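Local atomic coordinates of molinate hydrolase (PDB entry 4WGX), a protein that probably hydrolyses carbon-nitrogen bonds other than peptide bonds, as a metal-dependent member of the amidohydrolase family. Residues A[107-112]-A[136-141]; A[205-210]-A[247-252]; A[58-63]-A[390-395]; A[101-106]-A[446-451]; A[114-119]-A[175-180]. All blocks are in the same frame, centred on the assembly; numbering follows the deposited sequence.

Interaction 1 (A[107-112]-A[136-141])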
# COMPACT_ATOMS: atom_id res chain seq x y z
N VAL A 107 33.75 22.29 10.38
CA VAL A 107 32.80 23.22 9.81
C VAL A 107 32.34 24.21 10.87
O VAL A 107 31.71 23.81 11.85
CB VAL A 107 31.59 22.49 9.19
CG1 VAL A 107 30.62 23.45 8.53
CG2 VAL A 107 32.06 21.48 8.17
N THR A 108 32.65 25.48 10.68
CA THR A 108 32.36 26.51 11.67
C THR A 108 31.13 27.31 11.30
O THR A 108 30.54 27.97 12.15
CB THR A 108 33.55 27.48 11.85
OG1 THR A 108 34.10 27.81 10.57
CG2 THR A 108 34.63 26.83 12.68
N THR A 109 30.75 27.23 10.03
CA THR A 109 29.54 27.88 9.54
C THR A 109 28.69 26.89 8.72
O THR A 109 29.18 26.27 7.78
CB THR A 109 29.88 29.12 8.69
OG1 THR A 109 30.78 29.95 9.41
CG2 THR A 109 28.63 29.91 8.38
N VAL A 110 27.42 26.76 9.07
CA VAL A 110 26.50 25.94 8.30
C VAL A 110 25.31 26.78 7.84
O VAL A 110 24.83 27.68 8.55
CB VAL A 110 25.99 24.70 9.08
CG1 VAL A 110 27.12 23.73 9.33
CG2 VAL A 110 25.33 25.11 10.37
N PHE A 111 24.87 26.47 6.63
CA PHE A 111 23.71 27.08 6.03
C PHE A 111 22.63 26.00 5.91
O PHE A 111 22.80 25.01 5.21
CB PHE A 111 24.06 27.71 4.68
CG PHE A 111 24.99 28.89 4.79
CD1 PHE A 111 24.50 30.16 5.02
CD2 PHE A 111 26.35 28.73 4.69
CE1 PHE A 111 25.34 31.23 5.13
CE2 PHE A 111 27.20 29.81 4.81
CZ PHE A 111 26.70 31.05 5.02
N ASP A 112 21.54 26.19 6.64
CA ASP A 112 20.48 25.21 6.72
C ASP A 112 19.35 25.65 5.83
O ASP A 112 18.70 26.65 6.10
CB ASP A 112 20.02 25.04 8.18
CG ASP A 112 18.91 24.00 8.35
OD1 ASP A 112 17.98 23.97 7.54
OD2 ASP A 112 18.96 23.23 9.32
N ARG A 136 28.24 27.98 13.66
CA ARG A 136 27.41 29.14 13.38
C ARG A 136 26.31 28.75 12.39
O ARG A 136 26.61 28.14 11.37
CB ARG A 136 28.31 30.24 12.82
CG ARG A 136 27.71 31.62 12.68
CD ARG A 136 28.76 32.59 12.12
NE ARG A 136 29.88 32.80 13.03
CZ ARG A 136 31.11 32.29 12.89
NH1 ARG A 136 31.41 31.52 11.87
NH2 ARG A 136 32.04 32.57 13.79
N ILE A 137 25.06 29.08 12.70
CA ILE A 137 23.94 28.71 11.83
C ILE A 137 23.32 29.88 11.11
O ILE A 137 22.96 30.87 11.74
CB ILE A 137 22.78 28.03 12.62
CG1 ILE A 137 23.27 26.77 13.32
CG2 ILE A 137 21.61 27.72 11.69
CD1 ILE A 137 22.23 26.13 14.21
N PHE A 138 23.17 29.75 9.79
CA PHE A 138 22.23 30.61 9.06
C PHE A 138 21.19 29.73 8.37
O PHE A 138 21.53 28.68 7.85
CB PHE A 138 22.96 31.47 8.04
CG PHE A 138 24.02 32.34 8.65
CD1 PHE A 138 23.69 33.48 9.36
CD2 PHE A 138 25.36 32.02 8.50
CE1 PHE A 138 24.68 34.27 9.91
CE2 PHE A 138 26.33 32.81 9.04
CZ PHE A 138 26.00 33.94 9.75
N PHE A 139 19.93 30.17 8.35
CA PHE A 139 18.86 29.30 7.88
C PHE A 139 17.80 29.97 7.01
O PHE A 139 17.65 31.19 7.03
CB PHE A 139 18.18 28.65 9.09
CG PHE A 139 17.56 29.62 10.04
CD1 PHE A 139 16.36 30.23 9.74
CD2 PHE A 139 18.16 29.91 11.25
CE1 PHE A 139 15.77 31.11 10.62
CE2 PHE A 139 17.58 30.80 12.14
CZ PHE A 139 16.38 31.39 11.82
N ALA A 140 17.08 29.14 6.26
CA ALA A 140 16.00 29.57 5.38
C ALA A 140 14.65 29.48 6.04
O ALA A 140 13.70 30.11 5.61
CB ALA A 140 15.97 28.73 4.12
N GLY A 141 14.58 28.65 7.08
CA GLY A 141 13.30 28.18 7.56
C GLY A 141 12.83 27.10 6.59
O GLY A 141 13.58 26.18 6.27
O HOH W 1 16.12 26.37 7.49
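Val-110 and Ile-137 sit side by side on parallel strands 107-112 and 136-139. Helix 117-128 joins the two strands, so the unit is a beta-alpha-beta crossover of the TIM barrel. The backbones form a regular ladder. Val-110 is held twice: its N donates to Arg-136 O at 2.8 Å, and its O accepts from Phe-138 N. Asp-112 N then bonds to Phe-138 O.

The side of Val-110 and Ile-137 is the buried one. Val-110 CG2 meets Ile-137 CG1 at 4.0 Å, and helix 91-104 packs on both residues. On the other side Arg-136 and Phe-138 are partly exposed, yet packing is still close between the two phenyls. The Phe-111 and Phe-138 rings lie side by side and point the same way. The planes are 25° from parallel and the rings are slid apart, so they barely overlap. The closest atoms are Phe-111 CE1 and Phe-138 CD2, 3.5 Å apart. Thr-109 CG2 touches the edge of the Phe-138 ring.

Thr-109 OG1 is anti to its carbonyl carbon (chi1 -51°). From there it accepts from Arg-136 NH1 at 3.0 Å, almost in the guanidinium plane. Asp-415 and Glu-439 form salt bridges with the same guanidinium. A valine at Thr-109 would probably cost NH1 this in-plane acceptor, leaving the two salt bridges to hold the guanidinium. At the C-terminal end of the ladder, Asp-112 O accepts from Ala-140 N at 3.0 Å, and the CA of Phe-139 comes to 3.2 Å from the same Asp-112 O.

Interaction 2 (A[205-210]-A[247-252])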
# COMPACT_ATOMS: atom_id res chain seq x y z
N VAL A 205 14.44 35.16 8.85
CA VAL A 205 15.27 34.22 8.11
C VAL A 205 16.50 34.91 7.53
O VAL A 205 16.48 36.10 7.25
CB VAL A 205 14.48 33.53 6.98
CG1 VAL A 205 13.23 32.86 7.53
CG2 VAL A 205 14.11 34.50 5.89
N ASP A 206 17.57 34.15 7.33
CA ASP A 206 18.81 34.67 6.77
C ASP A 206 18.83 34.63 5.25
O ASP A 206 19.60 35.33 4.61
CB ASP A 206 19.99 33.90 7.33
CG ASP A 206 20.07 33.98 8.83
OD1 ASP A 206 20.12 35.11 9.36
OD2 ASP A 206 20.05 32.93 9.49
N PHE A 207 17.99 33.77 4.67
CA PHE A 207 17.83 33.69 3.23
C PHE A 207 16.52 32.97 2.94
O PHE A 207 15.88 32.48 3.86
CB PHE A 207 19.02 32.99 2.58
CG PHE A 207 19.43 31.73 3.27
CD1 PHE A 207 18.86 30.52 2.93
CD2 PHE A 207 20.40 31.75 4.24
CE1 PHE A 207 19.25 29.37 3.56
CE2 PHE A 207 20.78 30.59 4.88
CZ PHE A 207 20.20 29.40 4.54
N CYS A 208 16.11 32.92 1.68
CA CYS A 208 14.83 32.32 1.33
C CYS A 208 15.00 31.34 0.20
O CYS A 208 15.52 31.70 -0.85
CB CYS A 208 13.82 33.39 0.94
SG CYS A 208 12.19 32.69 0.60
N LYS A 209 14.56 30.10 0.42
CA LYS A 209 14.57 29.08 -0.63
C LYS A 209 13.18 28.82 -1.17
O LYS A 209 12.25 28.53 -0.43
CB LYS A 209 15.17 27.77 -0.13
CG LYS A 209 15.54 26.88 -1.29
CD LYS A 209 16.52 25.79 -0.93
CE LYS A 209 15.85 24.56 -0.36
NZ LYS A 209 16.73 23.39 -0.53
N ILE A 210 13.08 28.92 -2.48
CA ILE A 210 11.83 28.71 -3.19
C ILE A 210 11.85 27.39 -3.96
O ILE A 210 12.83 27.06 -4.62
CB ILE A 210 11.55 29.88 -4.15
CG1 ILE A 210 11.37 31.17 -3.34
CG2 ILE A 210 10.33 29.61 -4.99
CD1 ILE A 210 11.29 32.42 -4.17
N PRO A 247 19.41 36.81 0.52
CA PRO A 247 19.72 35.98 -0.65
C PRO A 247 18.57 35.05 -1.09
O PRO A 247 17.77 34.59 -0.27
CB PRO A 247 20.91 35.14 -0.18
CG PRO A 247 21.49 35.89 0.92
CD PRO A 247 20.36 36.56 1.61
N LEU A 248 18.52 34.80 -2.39
CA LEU A 248 17.52 33.94 -2.98
C LEU A 248 18.12 32.58 -3.28
O LEU A 248 19.10 32.49 -4.01
CB LEU A 248 16.97 34.57 -4.26
CG LEU A 248 16.02 33.72 -5.10
CD1 LEU A 248 14.73 33.49 -4.36
CD2 LEU A 248 15.77 34.38 -6.43
N LEU A 249 17.55 31.53 -2.70
CA LEU A 249 17.91 30.16 -3.07
C LEU A 249 16.79 29.55 -3.89
O LEU A 249 15.63 29.93 -3.75
CB LEU A 249 18.19 29.30 -1.84
CG LEU A 249 19.63 29.30 -1.32
CD1 LEU A 249 20.04 30.70 -0.88
CD2 LEU A 249 19.80 28.29 -0.19
N THR A 250 17.15 28.60 -4.74
CA THR A 250 16.16 27.84 -5.49
C THR A 250 16.34 26.34 -5.31
O THR A 250 17.45 25.85 -5.10
CB THR A 250 16.21 28.17 -6.99
OG1 THR A 250 17.52 27.88 -7.50
CG2 THR A 250 15.87 29.61 -7.24
N HIS A 251 15.22 25.64 -5.37
CA HIS A 251 15.20 24.19 -5.52
C HIS A 251 14.70 23.89 -6.93
O HIS A 251 13.61 24.28 -7.30
CB HIS A 251 14.30 23.56 -4.46
CG HIS A 251 13.86 22.17 -4.76
ND1 HIS A 251 14.58 21.06 -4.38
CD2 HIS A 251 12.75 21.70 -5.39
CE1 HIS A 251 13.94 19.97 -4.76
NE2 HIS A 251 12.83 20.33 -5.38
N THR A 252 15.53 23.20 -7.72
CA THR A 252 15.18 22.81 -9.08
C THR A 252 15.53 21.36 -9.34
O THR A 252 16.48 20.84 -8.77
CB THR A 252 15.89 23.70 -10.14
OG1 THR A 252 17.31 23.58 -10.02
CG2 THR A 252 15.49 25.13 -10.00
O HOH W 2 16.71 21.64 -2.56
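Lys-209 NZ has several partners and reaches His-251 through water. It donates to water 2 at 2.7 Å. That water lies in the plane of the His-251 ring, at its edge, 2.9 Å from His-251 ND1. Thr-113 OG1 and a bound 2-methyl-2,4-pentanediol, probably from the crystallisation liquor, are further partners of the amine. A chi1 of -164° turns the lysine chain away from its own backbone N, and the chain bends at chi3. Its CG lies 3.6 Å from Leu-249 CB, so the aliphatic part of the chain runs across the leucine.

Strands 208-211 and 248-251 are parallel. Leu-249 N donates to Cys-208 O at 2.8 Å, and Leu-249 O accepts from Ile-210 N. His-251 N closes the ladder on Ile-210 O.

Apolar groups pack on both faces. On the Lys-209 side, Phe-207 CE1 meets Leu-249 CD2 at 3.9 Å. On the other side, Ile-210 CD1 meets Leu-248 CD1 at 3.6 Å, and helix 231-243 packs on this pair.

His-251 NE2 bonds to Asp-214 O in this chain, which carries no metal at this site. Zinc binding by His-251 and the neighbouring His-271 has been seen for this protein. A metal-binding histidine at the C-terminal end of an inner barrel strand is typical of the amidohydrolase TIM-barrel active site.

Interaction 3 (A[58-63]-A[390-395])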
# COMPACT_ATOMS: atom_id res chain seq x y z
N ILE A 58 47.21 25.46 7.45
CA ILE A 58 46.21 26.34 8.04
C ILE A 58 45.18 26.70 6.99
O ILE A 58 45.52 27.20 5.92
CB ILE A 58 46.85 27.63 8.60
CG1 ILE A 58 47.97 27.30 9.58
CG2 ILE A 58 45.80 28.49 9.28
CD1 ILE A 58 48.76 28.49 10.04
N LEU A 59 43.91 26.43 7.29
CA LEU A 59 42.82 26.70 6.38
C LEU A 59 41.76 27.52 7.10
O LEU A 59 41.74 27.54 8.33
CB LEU A 59 42.22 25.40 5.85
CG LEU A 59 42.87 24.71 4.65
CD1 LEU A 59 44.20 24.05 4.98
CD2 LEU A 59 41.91 23.67 4.12
N PRO A 60 40.90 28.21 6.35
CA PRO A 60 39.79 28.85 7.05
C PRO A 60 38.84 27.80 7.62
O PRO A 60 38.91 26.63 7.26
CB PRO A 60 39.10 29.68 5.96
CG PRO A 60 39.86 29.45 4.70
CD PRO A 60 40.72 28.26 4.89
N GLY A 61 37.96 28.22 8.52
CA GLY A 61 36.96 27.32 9.04
C GLY A 61 36.09 26.87 7.89
O GLY A 61 35.75 27.67 7.02
N LEU A 62 35.76 25.59 7.86
CA LEU A 62 35.02 25.02 6.75
C LEU A 62 33.57 25.48 6.78
O LEU A 62 33.02 25.78 7.83
CB LEU A 62 35.13 23.50 6.80
CG LEU A 62 36.59 23.04 6.76
CD1 LEU A 62 36.70 21.53 6.76
CD2 LEU A 62 37.33 23.61 5.58
N VAL A 63 32.97 25.54 5.59
CA VAL A 63 31.64 26.10 5.40
C VAL A 63 30.81 25.13 4.56
O VAL A 63 31.24 24.71 3.49
CB VAL A 63 31.71 27.48 4.73
CG1 VAL A 63 30.35 28.10 4.63
CG2 VAL A 63 32.65 28.41 5.50
N ALA A 390 35.39 25.75 -2.78
CA ALA A 390 33.97 25.41 -2.77
C ALA A 390 33.41 25.19 -1.36
O ALA A 390 32.25 25.48 -1.11
CB ALA A 390 33.74 24.17 -3.60
N GLY A 391 34.22 24.65 -0.46
CA GLY A 391 33.79 24.41 0.91
C GLY A 391 34.25 25.48 1.90
O GLY A 391 34.43 25.21 3.09
N THR A 392 34.42 26.70 1.43
CA THR A 392 35.10 27.69 2.24
C THR A 392 34.70 29.13 1.81
O THR A 392 33.83 29.72 2.44
CB THR A 392 36.65 27.36 2.22
OG1 THR A 392 37.17 27.35 3.55
CG2 THR A 392 37.49 28.24 1.35
N ALA A 393 35.23 29.66 0.72
CA ALA A 393 34.92 31.03 0.30
C ALA A 393 33.61 31.11 -0.47
O ALA A 393 32.81 32.02 -0.25
CB ALA A 393 36.04 31.58 -0.56
N ASN A 394 33.42 30.16 -1.36
CA ASN A 394 32.32 30.20 -2.32
C ASN A 394 30.94 30.26 -1.68
O ASN A 394 30.12 31.09 -2.07
CB ASN A 394 32.45 29.01 -3.26
CG ASN A 394 33.76 29.04 -4.03
OD1 ASN A 394 34.59 29.90 -3.79
ND2 ASN A 394 33.94 28.10 -4.94
N PRO A 395 30.68 29.42 -0.67
CA PRO A 395 29.39 29.56 -0.00
C PRO A 395 29.26 30.89 0.73
O PRO A 395 28.19 31.48 0.72
CB PRO A 395 29.35 28.38 0.97
CG PRO A 395 30.65 27.71 0.89
CD PRO A 395 31.35 28.16 -0.33
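Val-63, on the first parallel strand of the TIM barrel, packs on the short break between helices 384-390 and 393-398. Gly-391 is the first residue past the earlier helix. Its O accepts from Val-63 N at 2.9 Å. The N-H points well at the oxygen (159°), but the donor stands above the carbonyl plane.

The two methyls of Val-63 divide the work. CG1 stands trans to the valine's own N (chi1 -176°), which brings it against the Pro-395 ring, 3.8 Å from CG. CG2 instead lies 3.5 Å from Thr-392 O. Val-63 thus fills the corner between the turn and the start of helix 393-398.

Pro-60 and Thr-392 meet at about a right angle. Three ring carbons of Pro-60 face the threonine hydroxyl, with CG nearest to Thr-392 OG1 at 3.6 Å. This OG1 is buried and has no polar partner in the model.

On its far side, Leu-62 bonds to Gly-106, just before strand 107-112, and to Thr-108 on that strand. A late helical turn of the sequence thus packs on an early barrel strand, as helices flank strands in a TIM barrel.

Interaction 4 (A[101-106]-A[446-451])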
# COMPACT_ATOMS: atom_id res chain seq x y z
N ILE A 101 28.11 18.38 15.77
CA ILE A 101 28.68 17.34 14.92
C ILE A 101 29.30 17.93 13.66
O ILE A 101 30.33 17.47 13.20
CB ILE A 101 27.61 16.30 14.59
CG1 ILE A 101 27.40 15.42 15.82
CG2 ILE A 101 28.01 15.42 13.39
CD1 ILE A 101 26.12 14.66 15.83
N ALA A 102 28.67 18.96 13.10
CA ALA A 102 29.31 19.66 11.99
C ALA A 102 30.62 20.30 12.44
O ALA A 102 31.64 20.16 11.76
CB ALA A 102 28.39 20.71 11.42
N LEU A 103 30.61 21.00 13.58
CA LEU A 103 31.83 21.61 14.11
C LEU A 103 32.95 20.58 14.34
O LEU A 103 34.11 20.87 14.10
CB LEU A 103 31.52 22.35 15.41
CG LEU A 103 32.59 23.21 16.08
CD1 LEU A 103 33.24 24.20 15.13
CD2 LEU A 103 31.93 23.94 17.21
N ARG A 104 32.59 19.39 14.78
CA ARG A 104 33.58 18.33 14.96
C ARG A 104 34.34 17.96 13.68
O ARG A 104 35.44 17.42 13.75
CB ARG A 104 32.90 17.08 15.54
CG ARG A 104 33.80 15.86 15.66
CD ARG A 104 33.11 14.74 16.40
NE ARG A 104 32.15 14.04 15.55
CZ ARG A 104 31.16 13.28 15.98
NH1 ARG A 104 30.96 13.09 17.28
NH2 ARG A 104 30.35 12.70 15.11
N GLY A 105 33.76 18.26 12.52
CA GLY A 105 34.42 18.00 11.25
C GLY A 105 35.11 19.21 10.65
O GLY A 105 35.51 19.19 9.49
N GLY A 106 35.25 20.27 11.44
CA GLY A 106 35.94 21.47 11.01
C GLY A 106 35.04 22.57 10.48
O GLY A 106 35.50 23.67 10.17
N HIS A 446 37.08 16.83 19.49
CA HIS A 446 36.93 15.39 19.65
C HIS A 446 35.90 15.03 20.71
O HIS A 446 35.39 13.91 20.74
CB HIS A 446 38.28 14.75 20.01
CG HIS A 446 39.16 14.52 18.82
ND1 HIS A 446 38.88 13.58 17.86
CD2 HIS A 446 40.32 15.11 18.44
CE1 HIS A 446 39.83 13.59 16.94
NE2 HIS A 446 40.72 14.51 17.27
N GLY A 447 35.58 15.98 21.58
CA GLY A 447 34.61 15.75 22.63
C GLY A 447 33.22 16.28 22.29
O GLY A 447 32.40 16.52 23.18
N LEU A 448 32.96 16.46 21.00
CA LEU A 448 31.64 16.85 20.54
C LEU A 448 30.90 15.63 20.00
O LEU A 448 31.52 14.71 19.51
CB LEU A 448 31.74 17.92 19.46
CG LEU A 448 32.28 19.29 19.88
CD1 LEU A 448 32.51 20.14 18.65
CD2 LEU A 448 31.32 19.98 20.82
N PRO A 449 29.56 15.61 20.11
CA PRO A 449 28.68 16.60 20.74
C PRO A 449 28.75 16.54 22.25
O PRO A 449 29.07 15.49 22.79
CB PRO A 449 27.29 16.20 20.24
CG PRO A 449 27.39 14.75 20.02
CD PRO A 449 28.78 14.49 19.54
N LEU A 450 28.44 17.64 22.91
CA LEU A 450 28.58 17.73 24.36
C LEU A 450 27.60 16.84 25.11
O LEU A 450 27.94 16.26 26.14
CB LEU A 450 28.37 19.17 24.80
CG LEU A 450 29.39 20.18 24.29
CD1 LEU A 450 29.08 21.54 24.85
CD2 LEU A 450 30.80 19.77 24.65
N SER A 451 26.39 16.76 24.58
CA SER A 451 25.30 16.13 25.29
C SER A 451 24.48 15.28 24.30
O SER A 451 23.44 15.72 23.82
CB SER A 451 24.46 17.20 25.96
OG SER A 451 23.58 16.66 26.92
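Arg-104 and Leu-448 carry the polar part of this contact, which joins the end of helix 91-104 to the C-terminal loop. Arg-104 NH1 donates to Leu-448 O at 2.8 Å. The bond is somewhat bent, with an N-H...O angle of 141°. The oxygen is also tilted from the guanidinium plane. The arginine chain leaves the backbone extended (chi1 175°) and bends at chi3, which folds the guanidinium back along the helix. Ile-101 CG1 then lies over one face of that group, toward its rim. The guanidinium also meets the ring of Pro-449, which follows a cis peptide bond: Pro-449 CD is 3.4 Å from Arg-104 NH1. Further along the loop, Leu-450 N is held by Gln-100 OE1.

Apolar packing lies beside this bond. CB, CG and CD2 of Leu-103 all lie near Leu-448 CD1, CG at 4.0 Å. Arg-104 CB meets Leu-448 CB at 4.2 Å. Pro-449 CD touches Ile-101 CG1 at 4.1 Å. Pro-449 also packs on Glu-97 and Gln-100 of the same helix.

Backbone bonds shape the helix end. Gly-106, at positive phi, is the C-prime residue of a Schellman motif. Its N bonds to Leu-103 O at 3.0 Å, and Val-107 N pairs with Ala-102 O. Beyond it the chain enters strand 107-112.

The chemistry is mostly apolar, with one charged donor placed on a backbone carbonyl. Leu-448 O needs no particular side chain to accept that bond, so the polar link depends on the loop's path and on how Arg-104 is folded.

Interaction 5 (A[114-119]-A[175-180])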
# COMPACT_ATOMS: atom_id res chain seq x y z
N TRP A 114 16.55 23.89 4.87
CA TRP A 114 15.21 23.41 5.18
C TRP A 114 15.17 22.87 6.59
O TRP A 114 15.92 21.98 6.94
CB TRP A 114 14.74 22.32 4.21
CG TRP A 114 13.37 21.85 4.53
CD1 TRP A 114 12.21 22.49 4.26
CD2 TRP A 114 13.02 20.65 5.21
NE1 TRP A 114 11.15 21.76 4.72
CE2 TRP A 114 11.62 20.62 5.32
CE3 TRP A 114 13.75 19.58 5.75
CZ2 TRP A 114 10.93 19.58 5.92
CZ3 TRP A 114 13.07 18.55 6.35
CH2 TRP A 114 11.67 18.55 6.43
N ASN A 115 14.25 23.40 7.38
CA ASN A 115 14.16 23.06 8.79
C ASN A 115 12.87 23.63 9.36
O ASN A 115 12.14 24.29 8.65
CB ASN A 115 15.38 23.61 9.55
CG ASN A 115 15.66 22.86 10.83
OD1 ASN A 115 14.75 22.42 11.53
ND2 ASN A 115 16.93 22.71 11.15
N ALA A 116 12.59 23.34 10.62
CA ALA A 116 11.45 23.94 11.29
C ALA A 116 11.89 25.26 11.91
O ALA A 116 12.87 25.31 12.63
CB ALA A 116 10.91 23.01 12.33
N LEU A 117 11.16 26.32 11.60
CA LEU A 117 11.61 27.67 11.89
C LEU A 117 11.85 27.90 13.39
O LEU A 117 12.92 28.37 13.78
CB LEU A 117 10.60 28.68 11.35
CG LEU A 117 10.92 30.16 11.50
CD1 LEU A 117 12.19 30.51 10.78
CD2 LEU A 117 9.78 30.97 10.98
N GLU A 118 10.89 27.54 14.23
CA GLU A 118 11.00 27.80 15.67
C GLU A 118 12.28 27.21 16.28
O GLU A 118 13.10 27.95 16.84
CB GLU A 118 9.77 27.27 16.40
CG GLU A 118 9.85 27.40 17.91
CD GLU A 118 8.56 27.00 18.60
OE1 GLU A 118 7.56 27.73 18.48
OE2 GLU A 118 8.55 25.95 19.28
N PRO A 119 12.48 25.88 16.16
CA PRO A 119 13.68 25.35 16.81
C PRO A 119 15.00 25.78 16.16
O PRO A 119 16.01 25.83 16.86
CB PRO A 119 13.49 23.83 16.70
CG PRO A 119 12.54 23.62 15.60
CD PRO A 119 11.64 24.81 15.59
N ALA A 175 2.75 21.46 10.30
CA ALA A 175 2.63 22.89 10.58
C ALA A 175 3.97 23.50 11.02
O ALA A 175 4.29 24.62 10.63
CB ALA A 175 1.58 23.15 11.65
N MET A 176 4.74 22.79 11.82
CA MET A 176 5.95 23.39 12.34
C MET A 176 7.01 23.43 11.26
O MET A 176 7.88 24.30 11.32
CB MET A 176 6.44 22.67 13.60
CG MET A 176 7.43 21.57 13.39
SD MET A 176 8.04 20.89 14.94
CE MET A 176 9.18 19.72 14.26
N PHE A 177 6.95 22.54 10.28
CA PHE A 177 7.81 22.76 9.09
C PHE A 177 7.26 23.73 8.02
O PHE A 177 8.01 24.50 7.46
CB PHE A 177 8.15 21.43 8.41
CG PHE A 177 9.10 20.58 9.20
CD1 PHE A 177 10.47 20.73 9.06
CD2 PHE A 177 8.62 19.64 10.07
CE1 PHE A 177 11.33 19.94 9.78
CE2 PHE A 177 9.47 18.85 10.80
CZ PHE A 177 10.83 19.00 10.66
N GLU A 178 5.98 23.68 7.71
CA GLU A 178 5.43 24.52 6.64
C GLU A 178 5.30 26.00 7.01
O GLU A 178 5.56 26.86 6.18
CB GLU A 178 4.05 24.01 6.22
CG GLU A 178 4.09 22.78 5.34
CD GLU A 178 2.71 22.21 5.07
OE1 GLU A 178 1.71 22.90 5.37
OE2 GLU A 178 2.64 21.07 4.56
N VAL A 179 4.87 26.28 8.24
CA VAL A 179 4.74 27.65 8.74
C VAL A 179 3.87 28.45 7.76
O VAL A 179 4.10 29.62 7.49
CB VAL A 179 6.19 28.25 8.98
CG1 VAL A 179 6.24 29.75 9.14
CG2 VAL A 179 6.77 27.62 10.22
N GLY A 180 2.83 27.80 7.26
CA GLY A 180 1.87 28.43 6.38
C GLY A 180 2.30 28.58 4.94
O GLY A 180 1.54 29.12 4.14
O HOH W 3 10.09 26.01 8.96
O HOH W 4 8.28 26.09 13.43
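Trp-114 and Phe-177 form the aromatic part of the contact. Phe-177 CD1 lies over one face of the indole, near its rim, 3.4 Å from Trp-114 CZ2. The planes differ by 15°. The rings are slid apart and barely overlap, with 4.7 Å between the centroids of the Trp-114 six-membered ring and the Phe-177 ring.

A CH-pi contact adds to this. Ala-116 CB sits over a face of Phe-177, on the side opposite Trp-114, 4.1 Å from the ring centroid. Phe-177 is therefore held between Trp-114 and Ala-116. With a serine at Trp-114, Phe-177 is likely to lose the indole beside it and to turn more easily.

Other apolar contacts flank these. Met-176 CG touches Ala-116 CB, and Leu-117 CB meets Val-179 CG2 at 4.1 Å.

Water supplies the polar links. Water 3 donates to Asn-115 O at 2.7 Å and to Phe-177 O at 3.0 Å. Water 4 donates to Met-176 O at 2.8 Å and accepts from Glu-118 N. Glu-118 also bonds to Asn-462 of the second subunit.

Ala-116 is the N-cap of helix 117-128. The start of that helix meets the end of helix 167-178. Such a loop between a strand and its following helix is typical of the catalytic rim of a TIM barrel.

How the interactions relate
From the N terminus, strand 57-64 opens interaction 3, which waits for residues 390-395 before closing. Helix 91-104 opens interaction 4, closed only by the C-terminal loop, so interactions 3 and 4 cross. The other three contacts fall within both of these long loops. Interaction 1 closes the shortest loop, across one crossover. Interaction 5 opens inside it and closes later at residues 175-180, so these two also cross. Interaction 2 follows in series. Strand 107-112 links interaction 1 to strand 57-64, and Phe-139 O to Asp-206 N carries the connection on to interaction 2. Together they tie barrel strands, rim loop and C-terminal loop.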